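NAD(P)H-flavin oxidoreductase (Agrobacterium tumefaciens str. C58, PDB 2FRE) binds flavin mononucleotide and, as a member of the nitroreductase family, probably catalyses NAD(P)H-dependent flavin-linked redox reactions. Local coordinates at residues N3-Q8 / F17-S22; P23-G28 / E176-S181. All coordinates share one frame; numbering follows the deposited sequence.

Overall arrangement
These two contacts, one short-range and one between segments distant in sequence, share one flavin mononucleotide; they lie on the same side of the chain's centre, about 13 Å apart between centres. Interaction 1 sets an N-terminal hairpin against the end of helix 16-19: side-chain donors of the hairpin bond to carbonyls at the helix end and to Asp19, and Arg7 and Arg20 also reach the phosphate. Interaction 2 joins two loops, 23-28 and 176-181, through one carboxylate and two waters, and meets the flavin at O2 and the phosphate ester at O5'. Both are partly buried, with interaction 1 covering roughly twice the surface. They meet directly where Arg7 NE probably hydrogen-bonds to Ser181 O.

Interaction 1. Residues N3-Q8 / F17-S22; sequences NSNNRQ and FLDRWS. With FMN (flavin mononucleotide), chain C.
Arg7, on the second strand of a small beta-hairpin closed by a type I' turn from Ser4 to Arg7, reaches across the end of helix 16-19 to the phosphate of the flavin mononucleotide. Its side chain is extended from CG to NE, and Arg7 NH1 donates both to Leu18 O and to Arg20 O, each at 2.9 Å. The donor stands above the carbonyl plane of Leu18, 43° out of it. Asn5 ND2 reaches the same Leu18 O at 3.0 Å, this time in the carbonyl plane on a lone pair, so two donors from the hairpin grip one carbonyl of the helix. The amide of Asn5 also crosses Trp21 at about a right angle, with OD1 over one face of the indole.

This inner part is tight: Arg7, Leu18 and Arg20 are buried, and Trp45 of the second subunit packs on Arg7 and Leu18. Toward solvent the contact thins to partly exposed Ser4 and Asp19, joined by a single bond of 2.7 Å from Ser4 OG to Asp19 OD1. Arg7 and Arg20 bring like charges close together, a cost probably offset by the phosphate they share. Arg20, bent at chi2 and chi3, presents NH1 to FMN O2P and NH2 to O1P, while Arg7 NH2 donates to that same O1P at 2.8 Å.

Interaction 2. Residues P23-G28 / E176-S181; sequences PRAFDG and EREVPS. With FMN (flavin mononucleotide), chain C.
The contact between Glu178 and the backbone of Arg24 and Ala25 is a polar join of two loops, one between helices 16-19 and 33-44, the other between helix 172-176 and strand 190-192, brought together beside the flavin although 147 residues lie between them. The two oxygens of Glu178 receive the successive N-H groups of Arg24 and Ala25, in a loop with no regular secondary structure. Its CG lies anti to the backbone N (chi1 -167°), and a bend at chi2 of 82° places CD on the course toward the other loop. Glu178 OE1 accepts from Arg24 N at 2.8 Å through its syn lone pair. Glu178 OE2 takes Ala25 N at 2.9 Å, also on the syn side but 27° out of the carboxylate plane; a second bond from Arg24 N to OE2 is weak. Around these bonds the packing is close, with Ala25 CB 3.2 Å from Glu178 OE2 and Pro23 CB touching the same oxygen.

Arg24 runs extended to NE, and a turn at chi4 sets CZ; NE and NH2 then both donate to FMN O2, the NH2 bond being 2.7 Å long. At the same guanidinium, NH1 donates to two waters near its plane: one donates in turn to Glu178 OE1, the other to Arg177 O. At the phosphate end of the cofactor, Ser181 OG donates to FMN O5' at 2.7 Å, and Asn51 of the second subunit packs on this serine.

Glu178 thus acts as a second-shell residue, fixing the backbone from which Arg24 reaches the flavin. The positive guanidinium beside O2 would be expected to stabilise negative charge on the pyrimidine side of a reduced flavin.

Interaction 1. Residues N3-Q8 / F17-S22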
loop_
_atom_site.group_PDB
_atom_site.type_symbol
_atom_site.label_atom_id
_atom_site.label_comp_id
_atom_site.label_asym_id
_atom_site.label_seq_id
_atom_site.Cartn_x
_atom_site.Cartn_y
_atom_site.Cartn_z
ATOM N N ASN A 3 -20.930 -5.710 -7.959
ATOM C CA ASN A 3 -21.555 -4.380 -7.880
ATOM C C ASN A 3 -21.637 -3.972 -6.414
ATOM O O ASN A 3 -22.329 -4.619 -5.626
ATOM C CB ASN A 3 -22.962 -4.377 -8.475
ATOM C CG ASN A 3 -22.966 -4.677 -9.956
ATOM O OD1 ASN A 3 -22.544 -3.855 -10.772
ATOM N ND2 ASN A 3 -23.459 -5.853 -10.314
ATOM N N SER A 4 -20.933 -2.902 -6.049
ATOM C CA SER A 4 -20.925 -2.422 -4.664
ATOM C C SER A 4 -20.422 -0.989 -4.601
ATOM O O SER A 4 -19.520 -0.613 -5.340
ATOM C CB SER A 4 -20.049 -3.337 -3.793
ATOM O OG SER A 4 -20.451 -3.265 -2.437
ATOM N N ASN A 5 -21.027 -0.183 -3.725
ATOM C CA ASN A 5 -20.594 1.202 -3.499
ATOM C C ASN A 5 -20.523 2.053 -4.771
ATOM O O ASN A 5 -19.544 2.765 -4.994
ATOM C CB ASN A 5 -19.257 1.234 -2.770
ATOM C CG ASN A 5 -18.976 2.592 -2.149
ATOM O OD1 ASN A 5 -19.906 3.324 -1.781
ATOM N ND2 ASN A 5 -17.698 2.952 -2.054
ATOM N N ASN A 6 -21.573 1.961 -5.587
ATOM C CA ASN A 6 -21.699 2.689 -6.862
ATOM C C ASN A 6 -20.521 2.386 -7.781
ATOM O O ASN A 6 -20.144 3.207 -8.605
ATOM C CB ASN A 6 -21.838 4.207 -6.613
ATOM C CG ASN A 6 -22.693 4.938 -7.678
ATOM O OD1 ASN A 6 -22.812 4.524 -8.843
ATOM N ND2 ASN A 6 -23.312 6.014 -7.250
ATOM N N ARG A 7 -19.947 1.198 -7.631
ATOM C CA ARG A 7 -18.820 0.767 -8.447
ATOM C C ARG A 7 -19.036 -0.652 -8.945
ATOM O O ARG A 7 -19.657 -1.474 -8.282
ATOM C CB ARG A 7 -17.508 0.803 -7.653
ATOM C CG ARG A 7 -17.060 2.161 -7.232
ATOM C CD ARG A 7 -16.016 2.067 -6.104
ATOM N NE ARG A 7 -15.235 3.300 -5.999
ATOM C CZ ARG A 7 -14.293 3.536 -5.083
ATOM N NH1 ARG A 7 -14.029 2.663 -4.118
ATOM N NH2 ARG A 7 -13.606 4.665 -5.127
ATOM N N GLN A 8 -18.479 -0.931 -10.112
ATOM C CA GLN A 8 -18.577 -2.226 -10.715
ATOM C C GLN A 8 -17.177 -2.659 -11.104
ATOM O O GLN A 8 -16.444 -1.927 -11.760
ATOM C CB GLN A 8 -19.458 -2.192 -11.958
ATOM C CG GLN A 8 -19.668 -3.577 -12.538
ATOM C CD GLN A 8 -20.567 -3.603 -13.765
ATOM O OE1 GLN A 8 -20.086 -3.635 -14.906
ATOM N NE2 GLN A 8 -21.853 -3.647 -13.540
ATOM N N PHE A 17 -12.908 -4.066 -1.522
ATOM C CA PHE A 17 -12.067 -3.207 -2.378
ATOM C C PHE A 17 -12.847 -2.107 -3.100
ATOM O O PHE A 17 -12.277 -1.071 -3.456
ATOM C CB PHE A 17 -11.298 -4.079 -3.369
ATOM C CG PHE A 17 -10.319 -4.976 -2.700
ATOM C CD1 PHE A 17 -9.152 -4.452 -2.154
ATOM C CD2 PHE A 17 -10.556 -6.333 -2.600
ATOM C CE1 PHE A 17 -8.243 -5.263 -1.529
ATOM C CE2 PHE A 17 -9.638 -7.152 -1.958
ATOM C CZ PHE A 17 -8.488 -6.611 -1.435
ATOM N N LEU A 18 -14.145 -2.318 -3.309
ATOM C CA LEU A 18 -15.022 -1.290 -3.858
ATOM C C LEU A 18 -15.642 -0.401 -2.769
ATOM O O LEU A 18 -15.942 0.772 -3.019
ATOM C CB LEU A 18 -16.141 -1.952 -4.677
ATOM C CG LEU A 18 -15.693 -2.900 -5.790
ATOM C CD1 LEU A 18 -16.917 -3.388 -6.602
ATOM C CD2 LEU A 18 -14.733 -2.218 -6.718
ATOM N N ASP A 19 -15.892 -0.982 -1.599
ATOM C CA ASP A 19 -16.547 -0.280 -0.481
ATOM C C ASP A 19 -15.630 0.714 0.198
ATOM O O ASP A 19 -16.110 1.711 0.734
ATOM C CB ASP A 19 -17.093 -1.281 0.548
ATOM C CG ASP A 19 -18.266 -2.047 0.015
ATOM O OD1 ASP A 19 -18.922 -1.563 -0.928
ATOM O OD2 ASP A 19 -18.542 -3.130 0.529
ATOM N N ARG A 20 -14.321 0.457 0.183
ATOM C CA ARG A 20 -13.374 1.451 0.710
ATOM C C ARG A 20 -13.305 2.661 -0.217
ATOM O O ARG A 20 -13.013 2.512 -1.394
ATOM C CB ARG A 20 -11.979 0.876 0.840
ATOM C CG ARG A 20 -10.935 1.855 1.368
ATOM C CD ARG A 20 -9.624 1.723 0.686
ATOM N NE ARG A 20 -9.681 1.840 -0.769
ATOM C CZ ARG A 20 -9.820 2.974 -1.444
ATOM N NH1 ARG A 20 -9.956 4.135 -0.822
ATOM N NH2 ARG A 20 -9.853 2.930 -2.771
ATOM N N TRP A 21 -13.534 3.856 0.321
ATOM C CA TRP A 21 -13.431 5.074 -0.481
ATOM C C TRP A 21 -13.139 6.280 0.375
ATOM O O TRP A 21 -13.052 6.170 1.589
ATOM C CB TRP A 21 -14.674 5.306 -1.342
ATOM C CG TRP A 21 -15.918 5.742 -0.647
ATOM C CD1 TRP A 21 -16.647 5.024 0.250
ATOM C CD2 TRP A 21 -16.640 6.953 -0.869
ATOM N NE1 TRP A 21 -17.763 5.716 0.627
ATOM C CE2 TRP A 21 -17.785 6.914 -0.044
ATOM C CE3 TRP A 21 -16.426 8.078 -1.673
ATOM C CZ2 TRP A 21 -18.714 7.933 -0.023
ATOM C CZ3 TRP A 21 -17.346 9.101 -1.641
ATOM C CH2 TRP A 21 -18.474 9.030 -0.816
ATOM N N SER A 22 -12.942 7.426 -0.271
ATOM C CA SER A 22 -12.388 8.595 0.409
ATOM C C SER A 22 -13.343 9.789 0.275
ATOM O O SER A 22 -13.134 10.689 -0.523
ATOM C CB SER A 22 -10.980 8.880 -0.118
ATOM O OG SER A 22 -10.162 7.703 0.015
HETATM N N1 FMN C . -7.853 14.059 -1.847
HETATM C C2 FMN C . -8.040 15.419 -1.604
HETATM O O2 FMN C . -9.182 15.892 -1.583
HETATM N N3 FMN C . -6.955 16.255 -1.407
HETATM C C4 FMN C . -5.671 15.781 -1.423
HETATM O O4 FMN C . -4.745 16.514 -1.020
HETATM C C4A FMN C . -5.486 14.403 -1.666
HETATM N N5 FMN C . -4.207 13.875 -1.697
HETATM C C5A FMN C . -4.045 12.509 -1.861
HETATM C C6 FMN C . -2.765 11.983 -1.852
HETATM C C7 FMN C . -2.563 10.627 -2.005
HETATM C C7M FMN C . -1.253 10.110 -1.474
HETATM C C8 FMN C . -3.647 9.764 -2.195
HETATM C C8M FMN C . -3.536 8.306 -1.815
HETATM C C9 FMN C . -4.935 10.282 -2.208
HETATM C C9A FMN C . -5.135 11.668 -2.062
HETATM N N10 FMN C . -6.409 12.192 -2.091
HETATM C C10 FMN C . -6.580 13.554 -1.872
HETATM C "C1'" FMN C . -7.609 11.332 -2.402
HETATM C "C2'" FMN C . -7.602 10.693 -3.789
HETATM O "O2'" FMN C . -8.027 11.599 -4.801
HETATM C "C3'" FMN C . -8.464 9.433 -3.779
HETATM O "O3'" FMN C . -7.886 8.466 -2.911
HETATM C "C4'" FMN C . -8.644 8.880 -5.188
HETATM O "O4'" FMN C . -9.389 9.786 -5.985
HETATM C "C5'" FMN C . -9.327 7.517 -5.220
HETATM O "O5'" FMN C . -10.623 7.584 -4.646
HETATM P P FMN C . -11.042 6.630 -3.420
HETATM O O1P FMN C . -11.130 5.223 -3.985
HETATM O O2P FMN C . -9.960 6.673 -2.353
HETATM O O3P FMN C . -12.354 7.151 -2.899
#

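Interaction 2. Residues P23-G28 / E176-S181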
loop_
_atom_site.group_PDB
_atom_site.type_symbol
_atom_site.label_atom_id
_atom_site.label_comp_id
_atom_site.label_asym_id
_atom_site.label_seq_id
_atom_site.Cartn_x
_atom_site.Cartn_y
_atom_site.Cartn_z
ATOM N N PRO A 23 -14.405 9.802 1.094
ATOM C CA PRO A 23 -15.293 10.941 1.114
ATOM C C PRO A 23 -14.686 12.097 1.898
ATOM O O PRO A 23 -13.611 11.954 2.486
ATOM C CB PRO A 23 -16.527 10.406 1.842
ATOM C CG PRO A 23 -15.958 9.420 2.804
ATOM C CD PRO A 23 -14.836 8.758 2.040
ATOM N N ARG A 24 -15.395 13.222 1.913
ATOM C CA ARG A 24 -14.945 14.433 2.602
ATOM C C ARG A 24 -15.917 14.913 3.686
ATOM O O ARG A 24 -15.543 15.785 4.472
ATOM C CB ARG A 24 -14.711 15.568 1.587
ATOM C CG ARG A 24 -13.566 15.285 0.655
ATOM C CD ARG A 24 -13.305 16.371 -0.326
ATOM N NE ARG A 24 -12.224 15.945 -1.195
ATOM C CZ ARG A 24 -12.367 15.186 -2.279
ATOM N NH1 ARG A 24 -13.571 14.819 -2.693
ATOM N NH2 ARG A 24 -11.296 14.813 -2.969
ATOM N N ALA A 25 -17.141 14.374 3.720
ATOM C CA ALA A 25 -18.151 14.835 4.705
ATOM C C ALA A 25 -18.031 14.029 5.993
ATOM O O ALA A 25 -18.511 12.907 6.068
ATOM C CB ALA A 25 -19.548 14.749 4.144
ATOM N N PHE A 26 -17.384 14.621 7.000
ATOM C CA PHE A 26 -17.151 13.961 8.279
ATOM C C PHE A 26 -17.950 14.644 9.378
ATOM O O PHE A 26 -18.200 15.860 9.327
ATOM C CB PHE A 26 -15.654 13.916 8.616
ATOM C CG PHE A 26 -14.871 13.032 7.718
ATOM C CD1 PHE A 26 -15.088 11.657 7.703
ATOM C CD2 PHE A 26 -13.929 13.567 6.847
ATOM C CE1 PHE A 26 -14.359 10.836 6.848
ATOM C CE2 PHE A 26 -13.214 12.748 5.988
ATOM C CZ PHE A 26 -13.419 11.383 5.999
ATOM N N ASP A 27 -18.362 13.847 10.363
ATOM C CA ASP A 27 -19.295 14.335 11.380
ATOM C C ASP A 27 -18.649 15.012 12.590
ATOM O O ASP A 27 -19.359 15.523 13.452
ATOM C CB ASP A 27 -20.261 13.216 11.812
ATOM C CG ASP A 27 -19.633 12.169 12.742
ATOM O OD1 ASP A 27 -18.403 12.175 13.011
ATOM O OD2 ASP A 27 -20.416 11.304 13.206
ATOM N N GLY A 28 -17.318 15.009 12.661
ATOM C CA GLY A 28 -16.603 15.741 13.713
ATOM C C GLY A 28 -16.664 15.086 15.077
ATOM O O GLY A 28 -16.255 15.687 16.061
ATOM N N GLU A 176 -20.694 17.922 -4.754
ATOM C CA GLU A 176 -20.786 17.313 -6.078
ATOM C C GLU A 176 -19.742 16.229 -6.290
ATOM O O GLU A 176 -19.943 15.349 -7.104
ATOM C CB GLU A 176 -20.649 18.362 -7.181
ATOM C CG GLU A 176 -21.878 19.196 -7.353
ATOM C CD GLU A 176 -21.727 20.247 -8.442
ATOM O OE1 GLU A 176 -20.680 20.243 -9.146
ATOM O OE2 GLU A 176 -22.667 21.055 -8.581
ATOM N N ARG A 177 -18.625 16.292 -5.573
ATOM C CA ARG A 177 -17.556 15.285 -5.702
ATOM C C ARG A 177 -17.659 14.167 -4.697
ATOM O O ARG A 177 -16.804 13.282 -4.659
ATOM C CB ARG A 177 -16.188 15.944 -5.540
ATOM C CG ARG A 177 -15.842 16.806 -6.704
ATOM C CD ARG A 177 -14.576 17.614 -6.482
ATOM N NE ARG A 177 -14.111 18.116 -7.771
ATOM C CZ ARG A 177 -14.727 19.058 -8.489
ATOM N NH1 ARG A 177 -15.847 19.634 -8.067
ATOM N NH2 ARG A 177 -14.219 19.435 -9.654
ATOM N N GLU A 178 -18.689 14.210 -3.864
ATOM C CA GLU A 178 -18.873 13.219 -2.837
ATOM C C GLU A 178 -19.503 11.958 -3.448
ATOM O O GLU A 178 -20.623 11.600 -3.142
ATOM C CB GLU A 178 -19.712 13.814 -1.703
ATOM C CG GLU A 178 -19.730 13.001 -0.455
ATOM C CD GLU A 178 -18.510 13.203 0.458
ATOM O OE1 GLU A 178 -17.381 13.545 -0.011
ATOM O OE2 GLU A 178 -18.695 12.967 1.666
ATOM N N VAL A 179 -18.748 11.278 -4.307
ATOM C CA VAL A 179 -19.243 10.093 -5.005
ATOM C C VAL A 179 -18.036 9.200 -5.268
ATOM O O VAL A 179 -16.951 9.712 -5.570
ATOM C CB VAL A 179 -20.008 10.463 -6.304
ATOM C CG1 VAL A 179 -19.099 11.133 -7.304
ATOM C CG2 VAL A 179 -20.630 9.235 -6.936
ATOM N N PRO A 180 -18.175 7.874 -5.073
ATOM C CA PRO A 180 -16.968 7.065 -5.216
ATOM C C PRO A 180 -16.383 7.143 -6.631
ATOM O O PRO A 180 -17.106 7.021 -7.637
ATOM C CB PRO A 180 -17.442 5.650 -4.839
ATOM C CG PRO A 180 -18.634 5.928 -3.953
ATOM C CD PRO A 180 -19.317 7.051 -4.650
ATOM N N SER A 181 -15.075 7.379 -6.683
ATOM C CA SER A 181 -14.353 7.473 -7.928
ATOM C C SER A 181 -14.349 6.154 -8.690
ATOM O O SER A 181 -14.554 5.065 -8.119
ATOM C CB SER A 181 -12.909 7.898 -7.641
ATOM O OG SER A 181 -12.327 7.000 -6.713
HETATM N N1 FMN C . -7.853 14.059 -1.847
HETATM C C2 FMN C . -8.040 15.419 -1.604
HETATM O O2 FMN C . -9.182 15.892 -1.583
HETATM N N3 FMN C . -6.955 16.255 -1.407
HETATM C C4 FMN C . -5.671 15.781 -1.423
HETATM O O4 FMN C . -4.745 16.514 -1.020
HETATM C C4A FMN C . -5.486 14.403 -1.666
HETATM N N5 FMN C . -4.207 13.875 -1.697
HETATM C C5A FMN C . -4.045 12.509 -1.861
HETATM C C6 FMN C . -2.765 11.983 -1.852
HETATM C C7 FMN C . -2.563 10.627 -2.005
HETATM C C7M FMN C . -1.253 10.110 -1.474
HETATM C C8 FMN C . -3.647 9.764 -2.195
HETATM C C8M FMN C . -3.536 8.306 -1.815
HETATM C C9 FMN C . -4.935 10.282 -2.208
HETATM C C9A FMN C . -5.135 11.668 -2.062
HETATM N N10 FMN C . -6.409 12.192 -2.091
HETATM C C10 FMN C . -6.580 13.554 -1.872
HETATM C "C1'" FMN C . -7.609 11.332 -2.402
HETATM C "C2'" FMN C . -7.602 10.693 -3.789
HETATM O "O2'" FMN C . -8.027 11.599 -4.801
HETATM C "C3'" FMN C . -8.464 9.433 -3.779
HETATM O "O3'" FMN C . -7.886 8.466 -2.911
HETATM C "C4'" FMN C . -8.644 8.880 -5.188
HETATM O "O4'" FMN C . -9.389 9.786 -5.985
HETATM C "C5'" FMN C . -9.327 7.517 -5.220
HETATM O "O5'" FMN C . -10.623 7.584 -4.646
HETATM P P FMN C . -11.042 6.630 -3.420
HETATM O O1P FMN C . -11.130 5.223 -3.985
HETATM O O2P FMN C . -9.960 6.673 -2.353
HETATM O O3P FMN C . -12.354 7.151 -2.899
HETATM O O HOH W 1 -16.280 15.404 -1.666
HETATM O O HOH W 2 -13.837 13.081 -5.118
#